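Local coordinates for aquaporin AqpM (PDB 2F2B), which is a homotetrameric membrane water channel that carries osmotically driven water both ways and gives a transient increase in initial glycerol flux, at residues F42-G47 / P137-S142; G50-W55 / I186-G191; I81-T86 / S197-R202; A149-T154 / P229-V234. All coordinates share one frame; numbering follows the deposited sequence.

The four contacts run from the extracellular loops to the middle of the aquaporin channel, a worked example of how loop and helix contacts together frame the meeting point of the two NPA motifs. Contact 3 joins those motifs and holds a glycerol; its centre lies about 6 Å from the centre of the chain. The centre of contact 4 is about 10 Å from that of contact 3, and the two touch directly, Glu-150 OE2 lying 2.7 Å from Leu-198 N, a probable hydrogen bond. Contacts 1 and 2, whose centres are about 12 Å apart, meet where Ile-46 and Phe-138 pack on Trp-55. The centres of contacts 1 and 3 are about 22 Å apart; Ile-186 CG2 of contact 2 packs on Leu-198 CD1 of contact 3.

Contact 1. Residues F42-G47 / P137-S142; sequences FNIGIG and PFPGIS
Phe-42 and Ile-44 meet Phe-138, Pro-139 and Ile-141 where two loops come together, and no hydrogen bond joins the two segments. The polar approaches are made by carbonyl oxygens at ring edges. Pro-139 O lies near the plane of the Phe-42 ring, 3.4 Å from Phe-42 CD2, while Phe-42 O meets the edge of the Phe-138 ring in a similar way, though more loosely, at 4.0 Å from Phe-138 CD2. Phe-42 swings its ring toward the other loop by placing CG anti to its backbone N (chi1 -167°).

The remaining contacts are apolar. Phe-42 CE2 touches Ile-141 CG1 at 4.2 Å, again at the ring edge, and is equally far from Phe-138 CB. Ile-44 divides its branches between two partners: CD1 presses on Phe-138 CE2 at 3.4 Å, whereas CG2 lies 3.9 Å from Pro-139 CD. The side chains of Phe-138 and Ile-44 run roughly perpendicular to one another.

Backbone bonding shapes the surface on which Phe-42 rests. A type II beta turn spans Phe-138 to Ile-141 and is closed by the bond from Ile-141 N to Phe-138 O, with Gly-140 at its positive-phi corner.

Phe-42 O also accepts from Asn-192 ND2, and Phe-42 packs on Met-31 of a neighbouring subunit. The contact sits on what is predicted to be the extracellular side: Ile-46 reaches helix 52-73, Phe-138 and Ile-141 rest on helix 175-194, Pro-137 touches helix 224-243, and Ser-142 caps the start of helix 143-166.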
# COMPACT_ATOMS: atom_id res chain seq x y z
N PHE A 42 23.10 -0.47 -13.71
CA PHE A 42 22.48 0.24 -12.59
C PHE A 42 21.45 -0.66 -11.90
O PHE A 42 21.21 -0.54 -10.70
CB PHE A 42 21.80 1.52 -13.11
CG PHE A 42 21.40 2.48 -12.02
CD1 PHE A 42 20.11 3.00 -11.98
CD2 PHE A 42 22.33 2.91 -11.07
CE1 PHE A 42 19.74 3.93 -11.00
CE2 PHE A 42 21.97 3.84 -10.09
CZ PHE A 42 20.67 4.35 -10.06
N ASN A 43 20.85 -1.56 -12.68
CA ASN A 43 19.86 -2.51 -12.18
C ASN A 43 20.66 -3.76 -11.77
O ASN A 43 21.12 -4.52 -12.62
CB ASN A 43 18.86 -2.83 -13.31
CG ASN A 43 17.69 -3.70 -12.84
OD1 ASN A 43 16.58 -3.59 -13.37
ND2 ASN A 43 17.93 -4.57 -11.87
N ILE A 44 20.83 -3.94 -10.46
CA ILE A 44 21.61 -5.07 -9.94
C ILE A 44 20.82 -6.34 -9.65
O ILE A 44 21.39 -7.34 -9.21
CB ILE A 44 22.35 -4.68 -8.64
CG1 ILE A 44 21.34 -4.48 -7.51
CG2 ILE A 44 23.15 -3.41 -8.86
CD1 ILE A 44 21.97 -4.34 -6.14
N GLY A 45 19.52 -6.31 -9.89
CA GLY A 45 18.70 -7.47 -9.61
C GLY A 45 17.42 -7.04 -8.94
O GLY A 45 16.37 -7.65 -9.14
N ILE A 46 17.50 -6.00 -8.12
CA ILE A 46 16.31 -5.47 -7.47
C ILE A 46 15.70 -4.59 -8.56
O ILE A 46 16.31 -3.61 -8.99
CB ILE A 46 16.67 -4.62 -6.24
CG1 ILE A 46 17.28 -5.52 -5.15
CG2 ILE A 46 15.42 -3.90 -5.71
CD1 ILE A 46 17.82 -4.78 -3.95
N GLY A 47 14.52 -4.97 -9.02
CA GLY A 47 13.86 -4.23 -10.08
C GLY A 47 13.92 -5.00 -11.38
O GLY A 47 13.25 -4.65 -12.35
N PRO A 137 26.61 2.25 -1.92
CA PRO A 137 26.34 3.03 -3.12
C PRO A 137 26.13 2.12 -4.32
O PRO A 137 26.86 1.14 -4.50
CB PRO A 137 27.59 3.90 -3.26
CG PRO A 137 28.03 4.09 -1.84
CD PRO A 137 27.84 2.70 -1.26
N PHE A 138 25.13 2.42 -5.14
CA PHE A 138 24.85 1.61 -6.32
C PHE A 138 25.82 1.97 -7.45
O PHE A 138 26.57 2.94 -7.35
CB PHE A 138 23.39 1.78 -6.74
CG PHE A 138 22.45 0.84 -6.03
CD1 PHE A 138 22.32 0.88 -4.64
CD2 PHE A 138 21.75 -0.13 -6.75
CE1 PHE A 138 21.50 -0.04 -3.97
CE2 PHE A 138 20.93 -1.06 -6.09
CZ PHE A 138 20.80 -1.01 -4.70
N PRO A 139 25.82 1.19 -8.54
CA PRO A 139 26.72 1.46 -9.67
C PRO A 139 26.68 2.89 -10.20
O PRO A 139 25.61 3.41 -10.53
CB PRO A 139 26.29 0.43 -10.71
CG PRO A 139 25.87 -0.73 -9.86
CD PRO A 139 25.05 -0.05 -8.78
N GLY A 140 27.85 3.52 -10.27
CA GLY A 140 27.92 4.89 -10.76
C GLY A 140 27.69 5.96 -9.71
O GLY A 140 27.89 7.14 -9.98
N ILE A 141 27.27 5.55 -8.52
CA ILE A 141 27.01 6.51 -7.45
C ILE A 141 28.26 6.68 -6.58
O ILE A 141 28.79 5.71 -6.04
CB ILE A 141 25.83 6.04 -6.56
CG1 ILE A 141 24.57 5.86 -7.43
CG2 ILE A 141 25.59 7.03 -5.43
CD1 ILE A 141 24.11 7.12 -8.15
N SER A 142 28.72 7.92 -6.44
CA SER A 142 29.92 8.20 -5.65
C SER A 142 29.64 8.28 -4.15
O SER A 142 28.48 8.34 -3.72
CB SER A 142 30.57 9.51 -6.10
OG SER A 142 29.81 10.62 -5.65

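Contact 2. Residues G50-W55 / I186-G191; sequences GGLGDW and IITTLG
Trp-55 lays one face of its indole over Gly-191. The CA of Gly-191 stands 3.7 Å from the centroid of the six-membered ring of Trp-55 and 21° off its normal, a CH-pi contact. The peptide beyond it continues across the same ring toward the rim, where Trp-55 CH2 comes to 3.3 Å from Gly-191 O. With only hydrogen on its CA, Gly-191 permits this close approach. The ring is also tied at its polar end, because Trp-55 NE1 hydrogen-bonds to Asn-192 OD1, one residue beyond the glycine. Farther back along helix 175-194, Trp-55 CE3 touches Ile-187 CG2 at 4.0 Å.

This is packing between helices 52-73 and 175-194 of the aquaporin fold, near the extracellular end of these helices and beside the subunit interface. Ile-187 also packs on Phe-62 and Ser-196, and by their positions in this family these three residues probably form the selectivity filter of the pore together with Arg-202.

Thr-188 faces two ways. Its OG1 lies anti to the carbonyl carbon (chi1 -58°), where it hydrogen-bonds back to Ala-184 O within its own helix; CG2 is thereby turned to Leu-52, 3.9 Å from Leu-52 CD2. The other branch of the leucine, CD1, lies 3.7 Å from Thr-188 O, and the two side chains cross nearly perpendicularly. At its backbone, Leu-52 donates from N to Asp-54 OD2 of a neighbouring subunit.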
# COMPACT_ATOMS: atom_id res chain seq x y z
N GLY A 50 10.47 -7.01 -10.98
CA GLY A 50 9.31 -6.19 -10.66
C GLY A 50 9.46 -4.69 -10.83
O GLY A 50 8.58 -3.94 -10.42
N GLY A 51 10.56 -4.26 -11.44
CA GLY A 51 10.77 -2.83 -11.64
C GLY A 51 10.75 -2.06 -10.33
O GLY A 51 11.24 -2.55 -9.31
N LEU A 52 10.20 -0.85 -10.34
CA LEU A 52 10.14 -0.06 -9.11
C LEU A 52 9.22 -0.77 -8.12
O LEU A 52 9.22 -0.45 -6.93
CB LEU A 52 9.65 1.37 -9.38
CG LEU A 52 9.98 2.35 -8.25
CD1 LEU A 52 11.49 2.62 -8.23
CD2 LEU A 52 9.21 3.66 -8.43
N GLY A 53 8.43 -1.71 -8.63
CA GLY A 53 7.54 -2.48 -7.76
C GLY A 53 8.35 -3.24 -6.72
O GLY A 53 7.91 -3.44 -5.59
N ASP A 54 9.55 -3.68 -7.11
CA ASP A 54 10.43 -4.40 -6.20
C ASP A 54 10.87 -3.47 -5.08
O ASP A 54 10.98 -3.87 -3.92
CB ASP A 54 11.69 -4.90 -6.93
CG ASP A 54 11.45 -6.18 -7.69
OD1 ASP A 54 12.28 -6.49 -8.59
OD2 ASP A 54 10.47 -6.89 -7.40
N TRP A 55 11.15 -2.22 -5.43
CA TRP A 55 11.60 -1.25 -4.45
C TRP A 55 10.51 -0.83 -3.47
O TRP A 55 10.79 -0.67 -2.29
CB TRP A 55 12.20 -0.02 -5.15
CG TRP A 55 13.64 -0.23 -5.52
CD1 TRP A 55 14.18 -0.24 -6.78
CD2 TRP A 55 14.73 -0.47 -4.62
NE1 TRP A 55 15.54 -0.47 -6.72
CE2 TRP A 55 15.90 -0.61 -5.40
CE3 TRP A 55 14.83 -0.58 -3.23
CZ2 TRP A 55 17.16 -0.85 -4.83
CZ3 TRP A 55 16.08 -0.82 -2.66
CH2 TRP A 55 17.23 -0.96 -3.47
N ILE A 186 10.64 6.68 1.16
CA ILE A 186 12.03 7.10 1.01
C ILE A 186 12.85 5.98 0.36
O ILE A 186 13.66 6.24 -0.53
CB ILE A 186 12.63 7.49 2.39
CG1 ILE A 186 11.90 8.73 2.92
CG2 ILE A 186 14.14 7.79 2.25
CD1 ILE A 186 12.16 9.02 4.40
N ILE A 187 12.61 4.74 0.77
CA ILE A 187 13.34 3.61 0.20
C ILE A 187 12.97 3.42 -1.27
O ILE A 187 13.82 3.09 -2.10
CB ILE A 187 13.03 2.30 0.99
CG1 ILE A 187 13.71 2.36 2.36
CG2 ILE A 187 13.51 1.07 0.20
CD1 ILE A 187 13.28 1.25 3.32
N THR A 188 11.71 3.64 -1.61
CA THR A 188 11.27 3.49 -2.99
C THR A 188 12.08 4.42 -3.90
O THR A 188 12.49 4.02 -5.00
CB THR A 188 9.76 3.79 -3.12
OG1 THR A 188 9.03 2.90 -2.27
CG2 THR A 188 9.29 3.58 -4.56
N THR A 189 12.32 5.64 -3.44
CA THR A 189 13.07 6.62 -4.23
C THR A 189 14.59 6.46 -4.18
O THR A 189 15.26 6.42 -5.22
CB THR A 189 12.75 8.06 -3.77
OG1 THR A 189 11.34 8.30 -3.86
CG2 THR A 189 13.49 9.08 -4.65
N LEU A 190 15.12 6.35 -2.97
CA LEU A 190 16.57 6.28 -2.74
C LEU A 190 17.22 4.89 -2.66
O LEU A 190 18.44 4.79 -2.60
CB LEU A 190 16.90 7.06 -1.46
CG LEU A 190 17.37 8.52 -1.51
CD1 LEU A 190 16.99 9.19 -2.81
CD2 LEU A 190 16.82 9.26 -0.31
N GLY A 191 16.41 3.84 -2.67
CA GLY A 191 16.96 2.50 -2.58
C GLY A 191 18.04 2.20 -3.61
O GLY A 191 19.11 1.69 -3.27

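Contact 3. Residues I81-T86 / S197-R202; sequences INPAVT and SLNPAR. With GOL (glycerol), chain B.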
# COMPACT_ATOMS: atom_id res chain seq x y z
N ILE A 81 14.69 2.72 17.59
CA ILE A 81 15.30 1.69 16.74
C ILE A 81 16.16 2.25 15.61
O ILE A 81 16.27 1.66 14.53
CB ILE A 81 14.22 0.73 16.17
CG1 ILE A 81 13.23 1.48 15.27
CG2 ILE A 81 13.48 0.06 17.33
CD1 ILE A 81 12.21 0.57 14.58
N ASN A 82 16.82 3.37 15.90
CA ASN A 82 17.66 4.07 14.94
C ASN A 82 18.56 5.06 15.69
O ASN A 82 18.07 6.01 16.28
CB ASN A 82 16.75 4.84 13.97
CG ASN A 82 17.51 5.51 12.86
OD1 ASN A 82 18.70 5.79 12.97
ND2 ASN A 82 16.80 5.80 11.76
N PRO A 83 19.88 4.85 15.66
CA PRO A 83 20.80 5.76 16.35
C PRO A 83 20.65 7.22 15.93
O PRO A 83 20.82 8.13 16.74
CB PRO A 83 22.18 5.19 15.99
CG PRO A 83 21.91 3.72 15.89
CD PRO A 83 20.60 3.68 15.12
N ALA A 84 20.32 7.44 14.65
CA ALA A 84 20.15 8.80 14.15
C ALA A 84 18.92 9.48 14.77
O ALA A 84 18.91 10.69 14.97
CB ALA A 84 20.04 8.79 12.63
N VAL A 85 17.88 8.69 15.06
CA VAL A 85 16.67 9.25 15.66
C VAL A 85 16.96 9.59 17.12
O VAL A 85 16.57 10.65 17.61
CB VAL A 85 15.50 8.24 15.59
CG1 VAL A 85 14.32 8.73 16.44
CG2 VAL A 85 15.06 8.07 14.14
N THR A 86 17.65 8.69 17.81
CA THR A 86 18.01 8.90 19.21
C THR A 86 18.84 10.18 19.34
O THR A 86 18.58 11.01 20.21
CB THR A 86 18.82 7.70 19.75
OG1 THR A 86 18.03 6.51 19.68
CG2 THR A 86 19.23 7.93 21.21
N SER A 197 19.47 3.63 3.74
CA SER A 197 19.59 3.14 5.10
C SER A 197 18.84 3.99 6.13
O SER A 197 18.00 3.49 6.87
CB SER A 197 21.06 3.07 5.51
OG SER A 197 21.17 2.94 6.91
N LEU A 198 19.20 5.28 6.17
CA LEU A 198 18.60 6.25 7.10
C LEU A 198 18.83 5.82 8.54
O LEU A 198 18.30 6.43 9.47
CB LEU A 198 17.09 6.35 6.89
CG LEU A 198 16.51 6.28 5.47
CD1 LEU A 198 14.98 6.38 5.55
CD2 LEU A 198 17.09 7.40 4.62
N ASN A 199 19.66 4.80 8.73
CA ASN A 199 19.83 4.21 10.06
C ASN A 199 21.19 3.53 10.24
O ASN A 199 21.45 2.48 9.64
CB ASN A 199 18.70 3.18 10.19
CG ASN A 199 18.58 2.58 11.56
OD1 ASN A 199 19.57 2.35 12.25
ND2 ASN A 199 17.34 2.30 11.95
N PRO A 200 22.07 4.09 11.09
CA PRO A 200 23.39 3.48 11.31
C PRO A 200 23.36 2.02 11.78
O PRO A 200 24.23 1.23 11.41
CB PRO A 200 24.03 4.41 12.34
CG PRO A 200 23.40 5.75 12.02
CD PRO A 200 21.95 5.36 11.82
N ALA A 201 22.37 1.66 12.59
CA ALA A 201 22.27 0.29 13.09
C ALA A 201 21.79 -0.66 12.00
O ALA A 201 22.29 -1.78 11.88
CB ALA A 201 21.32 0.24 14.30
N ARG A 202 20.82 -0.20 11.21
CA ARG A 202 20.27 -1.01 10.13
C ARG A 202 21.34 -1.36 9.10
O ARG A 202 21.23 -2.35 8.37
CB ARG A 202 19.10 -0.27 9.47
CG ARG A 202 18.57 -0.89 8.17
CD ARG A 202 19.20 -0.22 6.96
NE ARG A 202 18.71 -0.74 5.69
CZ ARG A 202 19.18 -1.83 5.09
NH1 ARG A 202 20.16 -2.53 5.64
NH2 ARG A 202 18.68 -2.22 3.92
C1 GOL B . 12.55 3.72 11.72
O1 GOL B . 11.44 3.94 12.87
C2 GOL B . 13.76 4.40 11.64
O2 GOL B . 13.77 5.47 12.45
C3 GOL B . 14.50 3.86 10.86
O3 GOL B . 15.07 2.85 9.82
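Asn-82 and Asn-199, the asparagines of the two NPA motifs, reach toward each other tip to tip, and their side-chain amides stack with planes 10° apart. The meeting of the two NPA motifs is the hallmark of the aquaporin fold, in which two short helices meet N-terminus to N-terminus inside the membrane. Each asparagine holds CG anti to its backbone N, chi1 being -175° for Asn-82 and -172° for Asn-199, which turns the amide toward the opposite loop.

The bonding is reciprocal. Asn-82 ND2 donates to Leu-198 O at 2.8 Å, while Asn-199 ND2 donates to Ile-81 O at 2.9 Å, on a lone pair. The second N-H of each amide goes to the bound glycerol, from Asn-82 ND2 to O2 and from Asn-199 ND2 to O3. The oxygens turn back as N-caps: Asn-82 OD1 accepts from Ala-84 N, and Asn-199 OD1 from Arg-202 N and, weakly, Ala-201 N. The two helix starts would probably polarise these amides as donors.

The prolines cross the opposing amides. Pro-200 CD lies 3.5 Å from Asn-82 OD1, and Pro-83 CD sits 3.3 Å from Asn-199 OD1 and 3.6 Å from Ala-201 CB.

Contact 4. Residues A149-T154 / P229-V234; sequences AEVVGT and PIVGAV
Thr-154 is set against Pro-229, and its side chain can be followed outward atom by atom. CB lies 3.7 Å from Pro-229 CA, on the near side of the neighbouring helix. From there OG1 turns back, anti to the carbonyl carbon (chi1 -48°), and donates to Glu-150 O at 2.7 Å. That carbonyl is gripped twice, since Thr-154 N reaches it from the opposite face of its plane. The same hydroxyl rests on the proline, with OG1 3.3 Å from Pro-229 CA and a little farther from Pro-229 CB. The methyl goes forward instead: Thr-154 CG2 approaches Pro-229 O to 3.2 Å and meets Ala-233 CB at 4.0 Å.

Around this threonine the helices come very close. Gly-232 has no side chain, and its CA makes a CA-H...O contact of 3.5 Å with Val-151 O. Val-151 CG2 touches Val-231 CG1 at the margin. On the side facing the NPA region, Glu-150 OE2 lies 3.7 Å from Pro-229 CG; besides Leu-198 N at OE2, hydrogen bonds from Ser-197 N and Ser-194 OG to OE1 tie this buried carboxylate to the loop leading into the second NPA motif. Pro-229 continues the packing to Ala-84 of the first motif, and helix 224-243 is kinked at this proline.

The segment axes approach to 7.2 Å at a signed crossing angle of -36°, a glycine-mediated crossing between transmembrane helices 143-166 and 224-243 that fits the right-handed helical bundle of the aquaporin fold.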
# COMPACT_ATOMS: atom_id res chain seq x y z
N ALA A 149 22.24 11.60 -0.40
CA ALA A 149 20.98 10.87 -0.40
C ALA A 149 20.56 10.52 1.02
O ALA A 149 19.39 10.68 1.40
CB ALA A 149 21.11 9.60 -1.24
N GLU A 150 21.50 10.03 1.82
CA GLU A 150 21.20 9.67 3.21
C GLU A 150 20.81 10.89 4.04
O GLU A 150 19.95 10.80 4.91
CB GLU A 150 22.40 8.94 3.83
CG GLU A 150 22.64 7.56 3.23
CD GLU A 150 21.54 6.55 3.56
OE1 GLU A 150 21.25 5.66 2.72
OE2 GLU A 150 20.96 6.64 4.67
N VAL A 151 21.43 12.04 3.77
CA VAL A 151 21.08 13.25 4.51
C VAL A 151 19.64 13.67 4.20
O VAL A 151 18.85 13.92 5.11
CB VAL A 151 22.02 14.43 4.16
CG1 VAL A 151 21.48 15.72 4.79
CG2 VAL A 151 23.42 14.15 4.68
N VAL A 152 19.30 13.74 2.91
CA VAL A 152 17.95 14.16 2.52
C VAL A 152 16.90 13.15 2.99
O VAL A 152 15.85 13.53 3.52
CB VAL A 152 17.85 14.33 0.98
CG1 VAL A 152 16.44 14.79 0.59
CG2 VAL A 152 18.88 15.36 0.51
N GLY A 153 17.19 11.87 2.80
CA GLY A 153 16.25 10.84 3.23
C GLY A 153 16.01 10.86 4.73
O GLY A 153 14.87 10.79 5.18
N THR A 154 17.08 10.96 5.52
CA THR A 154 16.91 10.95 6.97
C THR A 154 16.28 12.26 7.45
O THR A 154 15.62 12.30 8.49
CB THR A 154 18.25 10.70 7.69
OG1 THR A 154 18.90 9.57 7.09
CG2 THR A 154 18.00 10.38 9.16
N PRO A 229 22.93 9.91 7.97
CA PRO A 229 21.71 9.88 8.79
C PRO A 229 21.75 10.83 9.99
O PRO A 229 20.78 11.53 10.27
CB PRO A 229 21.61 8.41 9.20
CG PRO A 229 22.20 7.71 8.01
CD PRO A 229 23.43 8.55 7.72
N ILE A 230 22.87 10.85 10.70
CA ILE A 230 22.96 11.73 11.86
C ILE A 230 22.84 13.20 11.48
O ILE A 230 22.12 13.96 12.13
CB ILE A 230 24.27 11.48 12.65
CG1 ILE A 230 24.23 10.08 13.26
CG2 ILE A 230 24.44 12.52 13.75
CD1 ILE A 230 25.50 9.68 14.00
N VAL A 231 23.51 13.60 10.40
CA VAL A 231 23.44 14.99 9.95
C VAL A 231 22.02 15.34 9.51
O VAL A 231 21.48 16.38 9.89
CB VAL A 231 24.41 15.24 8.78
CG1 VAL A 231 24.14 16.61 8.16
CG2 VAL A 231 25.85 15.16 9.28
N GLY A 232 21.41 14.46 8.72
CA GLY A 232 20.05 14.71 8.27
C GLY A 232 19.07 14.81 9.42
O GLY A 232 18.21 15.68 9.44
N ALA A 233 19.20 13.91 10.39
CA ALA A 233 18.30 13.91 11.54
C ALA A 233 18.43 15.17 12.39
O ALA A 233 17.43 15.79 12.75
CB ALA A 233 18.55 12.67 12.41
N VAL A 234 19.66 15.56 12.71
CA VAL A 234 19.85 16.75 13.52
C VAL A 234 19.37 17.99 12.77
O VAL A 234 18.72 18.86 13.35
CB VAL A 234 21.33 16.91 13.94
CG1 VAL A 234 21.54 18.24 14.65
CG2 VAL A 234 21.71 15.76 14.88